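Local coordinates for synaptic vesicle glycoprotein 2C (Homo sapiens, PDB 4JRA), which is a synaptic vesicle membrane glycoprotein whose luminal domain probably serves as a protein receptor for botulinum neurotoxin A, at residues 72-77 and 92-97; 97-102 and 117-122. All coordinates share one frame; numbering follows the deposited sequence.

Contact 1. Residues 72-77 and 92-97; sequences VTFKDS and TYFKNC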
ATOM      1  N   VAL D  72       1.166 -27.095  28.582  1.00 39.78           N
ATOM      2  CA  VAL D  72       1.376 -27.708  27.270  1.00 31.55           C
ATOM      3  C   VAL D  72       2.626 -27.095  26.656  1.00 28.05           C
ATOM      4  O   VAL D  72       2.888 -25.927  26.854  1.00 27.52           O
ATOM      5  CB  VAL D  72       0.173 -27.451  26.342  1.00 23.05           C
ATOM      6  CG1 VAL D  72       0.517 -27.772  24.886  1.00 20.43           C
ATOM      7  CG2 VAL D  72      -1.011 -28.262  26.812  1.00 19.39           C
ATOM      8  N   THR D  73       3.398 -27.874  25.912  1.00 32.19           N
ATOM      9  CA  THR D  73       4.610 -27.347  25.299  1.00 32.86           C
ATOM     10  C   THR D  73       4.729 -27.800  23.855  1.00 31.18           C
ATOM     11  O   THR D  73       4.689 -28.982  23.567  1.00 35.00           O
ATOM     12  CB  THR D  73       5.862 -27.772  26.087  1.00 35.88           C
ATOM     13  OG1 THR D  73       5.889 -27.070  27.337  1.00 41.28           O
ATOM     14  CG2 THR D  73       7.128 -27.444  25.317  1.00 35.20           C
ATOM     15  N   PHE D  74       4.837 -26.839  22.948  1.00 29.48           N
ATOM     16  CA  PHE D  74       5.172 -27.129  21.565  1.00 25.72           C
ATOM     17  C   PHE D  74       6.639 -26.773  21.407  1.00 22.20           C
ATOM     18  O   PHE D  74       7.018 -25.647  21.711  1.00 18.37           O
ATOM     19  CB  PHE D  74       4.339 -26.292  20.589  1.00 22.97           C
ATOM     20  CG  PHE D  74       2.855 -26.591  20.615  1.00 17.57           C
ATOM     21  CD1 PHE D  74       2.036 -25.990  21.551  1.00 15.23           C
ATOM     22  CD2 PHE D  74       2.279 -27.435  19.679  1.00 14.28           C
ATOM     23  CE1 PHE D  74       0.680 -26.239  21.568  1.00 16.09           C
ATOM     24  CE2 PHE D  74       0.927 -27.683  19.694  1.00 13.59           C
ATOM     25  CZ  PHE D  74       0.127 -27.086  20.636  1.00 15.95           C
ATOM     26  N   LYS D  75       7.465 -27.722  20.962  1.00 22.08           N
ATOM     27  CA  LYS D  75       8.860 -27.425  20.629  1.00 21.26           C
ATOM     28  C   LYS D  75       9.154 -27.733  19.161  1.00 18.17           C
ATOM     29  O   LYS D  75       8.500 -28.578  18.573  1.00 21.38           O
ATOM     30  CB  LYS D  75       9.827 -28.191  21.534  1.00 23.31           C
ATOM     31  CG  LYS D  75      11.269 -27.754  21.304  1.00 26.30           C
ATOM     32  CD  LYS D  75      12.263 -28.451  22.183  1.00 29.20           C
ATOM     33  CE  LYS D  75      12.626 -27.615  23.382  1.00 33.87           C
ATOM     34  NZ  LYS D  75      13.508 -28.366  24.330  1.00 37.86           N
ATOM     35  N   ASP D  76      10.113 -27.025  18.571  1.00 17.36           N
ATOM     36  CA  ASP D  76      10.631 -27.359  17.236  1.00 23.92           C
ATOM     37  C   ASP D  76       9.543 -27.702  16.217  1.00 24.10           C
ATOM     38  O   ASP D  76       9.609 -28.748  15.562  1.00 26.64           O
ATOM     39  CB  ASP D  76      11.596 -28.542  17.334  1.00 27.16           C
ATOM     40  CG  ASP D  76      12.824 -28.228  18.154  1.00 32.90           C
ATOM     41  OD1 ASP D  76      13.451 -27.180  17.898  1.00 38.00           O
ATOM     42  OD2 ASP D  76      13.160 -29.030  19.060  1.00 33.67           O
ATOM     43  N   SER D  77       8.544 -26.835  16.087  1.00 17.99           N
ATOM     44  CA  SER D  77       7.370 -27.151  15.284  1.00 16.96           C
ATOM     45  C   SER D  77       7.082 -26.015  14.330  1.00 11.64           C
ATOM     46  O   SER D  77       7.696 -24.988  14.413  1.00 11.27           O
ATOM     47  CB  SER D  77       6.159 -27.396  16.188  1.00 20.21           C
ATOM     48  OG  SER D  77       6.154 -28.708  16.715  1.00 24.82           O
ATOM     49  N   THR D  92       2.513 -22.605  29.611  1.00 31.95           N
ATOM     50  CA  THR D  92       2.668 -23.209  28.296  1.00 26.94           C
ATOM     51  C   THR D  92       3.594 -22.324  27.479  1.00 26.51           C
ATOM     52  O   THR D  92       3.692 -21.123  27.712  1.00 27.14           O
ATOM     53  CB  THR D  92       1.325 -23.365  27.558  1.00 26.02           C
ATOM     54  OG1 THR D  92       1.022 -22.159  26.847  1.00 35.38           O
ATOM     55  CG2 THR D  92       0.223 -23.689  28.543  1.00 14.11           C
ATOM     56  N   TYR D  93       4.263 -22.941  26.514  1.00 26.51           N
ATOM     57  CA  TYR D  93       5.410 -22.360  25.869  1.00 18.69           C
ATOM     58  C   TYR D  93       5.479 -22.878  24.463  1.00 21.33           C
ATOM     59  O   TYR D  93       5.062 -23.986  24.183  1.00 21.36           O
ATOM     60  CB  TYR D  93       6.679 -22.741  26.626  1.00 21.73           C
ATOM     61  CG  TYR D  93       6.735 -22.148  28.017  1.00 28.35           C
ATOM     62  CD1 TYR D  93       6.892 -20.783  28.200  1.00 32.49           C
ATOM     63  CD2 TYR D  93       6.632 -22.949  29.146  1.00 29.87           C
ATOM     64  CE1 TYR D  93       6.936 -20.228  29.470  1.00 31.57           C
ATOM     65  CE2 TYR D  93       6.677 -22.401  30.417  1.00 30.00           C
ATOM     66  CZ  TYR D  93       6.824 -21.038  30.573  1.00 28.34           C
ATOM     67  OH  TYR D  93       6.863 -20.483  31.837  1.00 24.93           O
ATOM     68  N   PHE D  94       5.979 -22.036  23.573  1.00 30.82           N
ATOM     69  CA  PHE D  94       6.259 -22.404  22.202  1.00 26.55           C
ATOM     70  C   PHE D  94       7.751 -22.186  21.968  1.00 20.22           C
ATOM     71  O   PHE D  94       8.182 -21.058  21.788  1.00 18.27           O
ATOM     72  CB  PHE D  94       5.451 -21.513  21.273  1.00 23.35           C
ATOM     73  CG  PHE D  94       3.969 -21.722  21.374  1.00 21.61           C
ATOM     74  CD1 PHE D  94       3.208 -21.002  22.282  1.00 24.07           C
ATOM     75  CD2 PHE D  94       3.329 -22.626  20.542  1.00 20.10           C
ATOM     76  CE1 PHE D  94       1.838 -21.192  22.359  1.00 27.05           C
ATOM     77  CE2 PHE D  94       1.968 -22.817  20.617  1.00 22.51           C
ATOM     78  CZ  PHE D  94       1.219 -22.106  21.523  1.00 26.55           C
ATOM     79  N   LYS D  95       8.535 -23.262  21.992  1.00 20.11           N
ATOM     80  CA  LYS D  95       9.990 -23.154  21.872  1.00 20.54           C
ATOM     81  C   LYS D  95      10.479 -23.532  20.481  1.00 23.74           C
ATOM     82  O   LYS D  95      10.165 -24.600  19.971  1.00 31.48           O
ATOM     83  CB  LYS D  95      10.672 -24.026  22.921  1.00 15.23           C
ATOM     84  CG  LYS D  95      10.182 -23.771  24.345  1.00 22.50           C
ATOM     85  CD  LYS D  95      10.714 -24.846  25.286  1.00 28.92           C
ATOM     86  CE  LYS D  95      10.265 -24.654  26.727  1.00 33.75           C
ATOM     87  NZ  LYS D  95      11.100 -25.448  27.679  1.00 35.72           N
ATOM     88  N   ASN D  96      11.250 -22.646  19.868  1.00 22.76           N
ATOM     89  CA  ASN D  96      11.840 -22.921  18.569  1.00 21.15           C
ATOM     90  C   ASN D  96      10.751 -23.231  17.543  1.00 19.79           C
ATOM     91  O   ASN D  96      10.873 -24.197  16.784  1.00 15.79           O
ATOM     92  CB  ASN D  96      12.819 -24.103  18.671  1.00 19.17           C
ATOM     93  CG  ASN D  96      13.540 -24.163  20.017  1.00 18.31           C
ATOM     94  OD1 ASN D  96      13.022 -24.720  20.979  1.00 22.27           O
ATOM     95  ND2 ASN D  96      14.734 -23.608  20.086  1.00 18.05           N
ATOM     96  N   CYS D  97       9.682 -22.424  17.545  1.00 18.94           N
ATOM     97  CA  CYS D  97       8.513 -22.642  16.667  1.00 20.50           C
ATOM     98  C   CYS D  97       8.450 -21.540  15.611  1.00 19.45           C
ATOM     99  O   CYS D  97       8.708 -20.385  15.907  1.00 16.81           O
ATOM    100  CB  CYS D  97       7.194 -22.655  17.448  1.00 12.93           C
ATOM    101  SG  CYS D  97       6.942 -24.048  18.531  1.00  9.77           S
TER
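The ring of Phe74 lies beside that of Phe94, nearly parallel to it (planes at 5°) but slid so far that the two barely overlap, with centroids 5.1 Å apart. One flank of each ring does the touching: Phe74 CD1 comes to 3.3 Å from Phe94 CE2. Both residues face inward, and with each CG anti to the carbonyl carbon (chi1 -65° in Phe74) the rings point the same way. Cys97 SG packs beside the ring pair, 4.0 Å from Phe74 CB. On the reverse face Lys75 and Lys95 run across one another; a bend at chi3 of Lys75 brings its CE to 3.9 Å from Lys95 CD, while the two NZ atoms, alike in charge, stay 5.1 Å apart. At the following corner Asp76 OD1 meets Asn96 CB at 3.2 Å. Backbone bonds tie the strands in parallel register: Phe74 N to Tyr93 O, Lys95 N to Phe74 O at 2.8 Å, and Asp76 N to Lys95 O. Met49 and Phe69 also touch the Phe74 side chain. Residues twenty apart stacked in register, Phe over Phe inside and polar chains such as Lys75 and Lys95 outside, mark a pentapeptide-repeat right-handed quadrilateral beta-helix.

Contact 2. Residues 97-102 and 117-122; sequences CTFIDT and SEFKNC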
ATOM      1  N   CYS D  97       9.682 -22.424  17.545  1.00 18.94           N
ATOM      2  CA  CYS D  97       8.513 -22.642  16.667  1.00 20.50           C
ATOM      3  C   CYS D  97       8.450 -21.540  15.611  1.00 19.45           C
ATOM      4  O   CYS D  97       8.708 -20.385  15.907  1.00 16.81           O
ATOM      5  CB  CYS D  97       7.194 -22.655  17.448  1.00 12.93           C
ATOM      6  SG  CYS D  97       6.942 -24.048  18.531  1.00  9.77           S
ATOM      7  N   THR D  98       8.124 -21.901  14.376  1.00 15.01           N
ATOM      8  CA  THR D  98       7.888 -20.905  13.358  1.00 13.44           C
ATOM      9  C   THR D  98       6.381 -20.832  13.177  1.00 16.50           C
ATOM     10  O   THR D  98       5.718 -21.848  13.044  1.00 20.02           O
ATOM     11  CB  THR D  98       8.593 -21.233  12.011  1.00 14.14           C
ATOM     12  OG1 THR D  98       8.048 -22.414  11.450  1.00 23.66           O
ATOM     13  CG2 THR D  98      10.069 -21.445  12.205  1.00 14.05           C
ATOM     14  N   PHE D  99       5.835 -19.626  13.210  1.00 20.59           N
ATOM     15  CA  PHE D  99       4.428 -19.433  12.940  1.00 15.88           C
ATOM     16  C   PHE D  99       4.322 -18.740  11.594  1.00 12.81           C
ATOM     17  O   PHE D  99       4.985 -17.745  11.371  1.00 16.18           O
ATOM     18  CB  PHE D  99       3.795 -18.593  14.040  1.00 15.35           C
ATOM     19  CG  PHE D  99       3.693 -19.303  15.365  1.00 12.86           C
ATOM     20  CD1 PHE D  99       4.710 -19.223  16.285  1.00 12.90           C
ATOM     21  CD2 PHE D  99       2.566 -20.027  15.696  1.00 11.00           C
ATOM     22  CE1 PHE D  99       4.616 -19.871  17.513  1.00 13.26           C
ATOM     23  CE2 PHE D  99       2.471 -20.671  16.915  1.00 12.06           C
ATOM     24  CZ  PHE D  99       3.500 -20.598  17.823  1.00  9.99           C
ATOM     25  N   ILE D 100       3.504 -19.268  10.692  1.00 13.83           N
ATOM     26  CA  ILE D 100       3.341 -18.663   9.375  1.00 20.03           C
ATOM     27  C   ILE D 100       1.881 -18.391   9.057  1.00 24.27           C
ATOM     28  O   ILE D 100       1.043 -19.283   9.132  1.00 29.55           O
ATOM     29  CB  ILE D 100       3.913 -19.565   8.277  1.00 22.58           C
ATOM     30  CG1 ILE D 100       5.384 -19.876   8.567  1.00 21.01           C
ATOM     31  CG2 ILE D 100       3.744 -18.902   6.907  1.00 24.01           C
ATOM     32  CD1 ILE D 100       6.032 -20.764   7.527  1.00 21.77           C
ATOM     33  N   ASP D 101       1.590 -17.151   8.696  1.00 21.98           N
ATOM     34  CA  ASP D 101       0.270 -16.772   8.227  1.00 19.38           C
ATOM     35  C   ASP D 101      -0.820 -17.028   9.280  1.00 17.58           C
ATOM     36  O   ASP D 101      -2.013 -17.174   8.930  1.00 14.86           O
ATOM     37  CB  ASP D 101      -0.044 -17.509   6.912  1.00 18.60           C
ATOM     38  CG  ASP D 101       0.860 -17.076   5.750  1.00 20.98           C
ATOM     39  OD1 ASP D 101       1.586 -16.071   5.889  1.00 23.47           O
ATOM     40  OD2 ASP D 101       0.839 -17.732   4.681  1.00 17.57           O
ATOM     41  N   THR D 102      -0.426 -17.070  10.560  1.00 14.55           N
ATOM     42  CA  THR D 102      -1.388 -17.341  11.647  1.00  9.80           C
ATOM     43  C   THR D 102      -1.852 -16.083  12.399  1.00 12.82           C
ATOM     44  O   THR D 102      -1.160 -15.087  12.485  1.00 12.76           O
ATOM     45  CB  THR D 102      -0.882 -18.418  12.661  1.00 20.97           C
ATOM     46  OG1 THR D 102      -0.119 -17.809  13.703  1.00 36.54           O
ATOM     47  CG2 THR D 102      -0.039 -19.458  11.982  1.00 12.81           C
ATOM     48  N   SER D 117      12.057 -17.515  19.246  1.00 33.21           N
ATOM     49  CA  SER D 117      10.849 -17.521  18.419  1.00 33.57           C
ATOM     50  C   SER D 117      11.009 -16.885  17.025  1.00 33.46           C
ATOM     51  O   SER D 117      12.003 -16.199  16.752  1.00 37.27           O
ATOM     52  CB  SER D 117       9.717 -16.797  19.183  1.00 32.73           C
ATOM     53  OG  SER D 117      10.203 -15.704  19.964  1.00 27.20           O
ATOM     54  N   GLU D 118      10.020 -17.142  16.157  1.00 25.70           N
ATOM     55  CA  GLU D 118       9.931 -16.543  14.818  1.00 20.75           C
ATOM     56  C   GLU D 118       8.467 -16.417  14.305  1.00 17.23           C
ATOM     57  O   GLU D 118       7.666 -17.359  14.407  1.00 10.49           O
ATOM     58  CB  GLU D 118      10.769 -17.361  13.833  1.00 20.93           C
ATOM     59  CG  GLU D 118      10.172 -17.486  12.445  1.00 25.31           C
ATOM     60  CD  GLU D 118      11.102 -18.179  11.489  1.00 35.53           C
ATOM     61  OE1 GLU D 118      12.118 -18.724  11.956  1.00 37.51           O
ATOM     62  OE2 GLU D 118      10.827 -18.177  10.268  1.00 42.06           O
ATOM     63  N   PHE D 119       8.135 -15.240  13.758  1.00 22.30           N
ATOM     64  CA  PHE D 119       6.814 -14.938  13.174  1.00 14.67           C
ATOM     65  C   PHE D 119       7.009 -14.534  11.735  1.00  8.64           C
ATOM     66  O   PHE D 119       8.030 -13.988  11.390  1.00 16.29           O
ATOM     67  CB  PHE D 119       6.118 -13.807  13.950  1.00  8.88           C
ATOM     68  CG  PHE D 119       5.845 -14.159  15.385  1.00 11.86           C
ATOM     69  CD1 PHE D 119       4.690 -14.837  15.744  1.00 14.32           C
ATOM     70  CD2 PHE D 119       6.768 -13.869  16.366  1.00 14.73           C
ATOM     71  CE1 PHE D 119       4.464 -15.196  17.053  1.00 16.61           C
ATOM     72  CE2 PHE D 119       6.546 -14.225  17.677  1.00 14.85           C
ATOM     73  CZ  PHE D 119       5.393 -14.890  18.019  1.00 20.23           C
ATOM     74  N   LYS D 120       6.034 -14.812  10.888  1.00  9.40           N
ATOM     75  CA  LYS D 120       6.170 -14.571   9.458  1.00 14.25           C
ATOM     76  C   LYS D 120       4.777 -14.321   8.907  1.00 17.36           C
ATOM     77  O   LYS D 120       4.003 -15.253   8.725  1.00 20.20           O
ATOM     78  CB  LYS D 120       6.794 -15.796   8.796  1.00 20.00           C
ATOM     79  CG  LYS D 120       7.231 -15.630   7.348  1.00 27.24           C
ATOM     80  CD  LYS D 120       8.542 -14.833   7.191  1.00 39.61           C
ATOM     81  CE  LYS D 120       9.739 -15.375   7.990  1.00 48.84           C
ATOM     82  NZ  LYS D 120      10.940 -14.479   7.891  1.00 51.22           N
ATOM     83  N   ASN D 121       4.450 -13.056   8.677  1.00 18.84           N
ATOM     84  CA  ASN D 121       3.123 -12.676   8.202  1.00 21.35           C
ATOM     85  C   ASN D 121       1.991 -13.020   9.216  1.00 21.21           C
ATOM     86  O   ASN D 121       0.913 -13.475   8.824  1.00 15.95           O
ATOM     87  CB  ASN D 121       2.863 -13.318   6.820  1.00 20.46           C
ATOM     88  CG  ASN D 121       3.970 -13.032   5.798  1.00 19.42           C
ATOM     89  OD1 ASN D 121       4.403 -13.919   5.065  1.00 22.20           O
ATOM     90  ND2 ASN D 121       4.414 -11.796   5.739  1.00 22.84           N
ATOM     91  N   CYS D 122       2.231 -12.762  10.507  1.00 22.68           N
ATOM     92  CA  CYS D 122       1.297 -13.136  11.592  1.00 14.70           C
ATOM     93  C   CYS D 122       0.544 -11.967  12.197  1.00 17.20           C
ATOM     94  O   CYS D 122       1.153 -11.032  12.693  1.00 18.23           O
ATOM     95  CB  CYS D 122       2.038 -13.798  12.748  1.00  7.16           C
ATOM     96  SG  CYS D 122       2.624 -15.375  12.329  1.00 12.00           S
TER
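Strands 98-100 and 118-120 run parallel, their axes 5.0 Å apart at closest and 13° from alignment, joined by Phe99 N to Glu118 O (3.2 Å) and the straighter Asp101 N to Lys120 O (3.1 Å). Inside, Phe99 and Phe119 point the same way with planes at 14°, yet the rings are so offset that they hardly overlap, their centroids 5.8 Å apart; the nearest carbons are Phe99 CD1 and Phe119 CE1. The carbonyl oxygen of Glu118 lies at the edge of the Phe99 ring, in its plane. Cys122 SG tucks in beside Phe99, 3.8 Å from its CB. On the outer face the Glu118 side chain lies along Thr98: the methyl CG2, set anti to the carbonyl carbon, rests 3.4 Å from Glu118 OE1. At the corner Asp101 and Asn121 sit side by side, Asp101 OD1 3.2 Å from Asn121 CB, while Asn121 ND2 is hydrogen-bonded to an aromatic side chain of another protein's chain. Strand 78-80 continues the sheet beyond 98-100, its Phe79 stacking on Phe99, and Phe114 and Phe124 of adjoining strands meet the Phe119 ring. Strand 118-120 is outermost in this chain; past the corner, Cys122, where edge strand 122-125 begins, pairs antiparallel with a strand of that other protein, so the next sheet runs on across the interface.

Overall arrangement
Contacts 1 and 2 lie on successive faces of the same beta-helix, their centres about 12 Å apart, and Cys97 belongs to both. Strand 93-95 of contact 1 leads through the corner at Asn96 into strand 98-100 of contact 2, so the pairing of one face is passed on to the next one coil further along. They meet at that corner: Ser77 O and Thr98 N are 3.1 Å apart, probably hydrogen-bonded, and inside the coil Phe94 CD2 reaches 3.4 Å from Phe99 CZ, the rings edge-to-face. Only contact 2 touches the other protein of the assembly, mainly through 117-122, with Asp101 of the facing segment also touching it; contact 1 lies wholly within the chain's own stack.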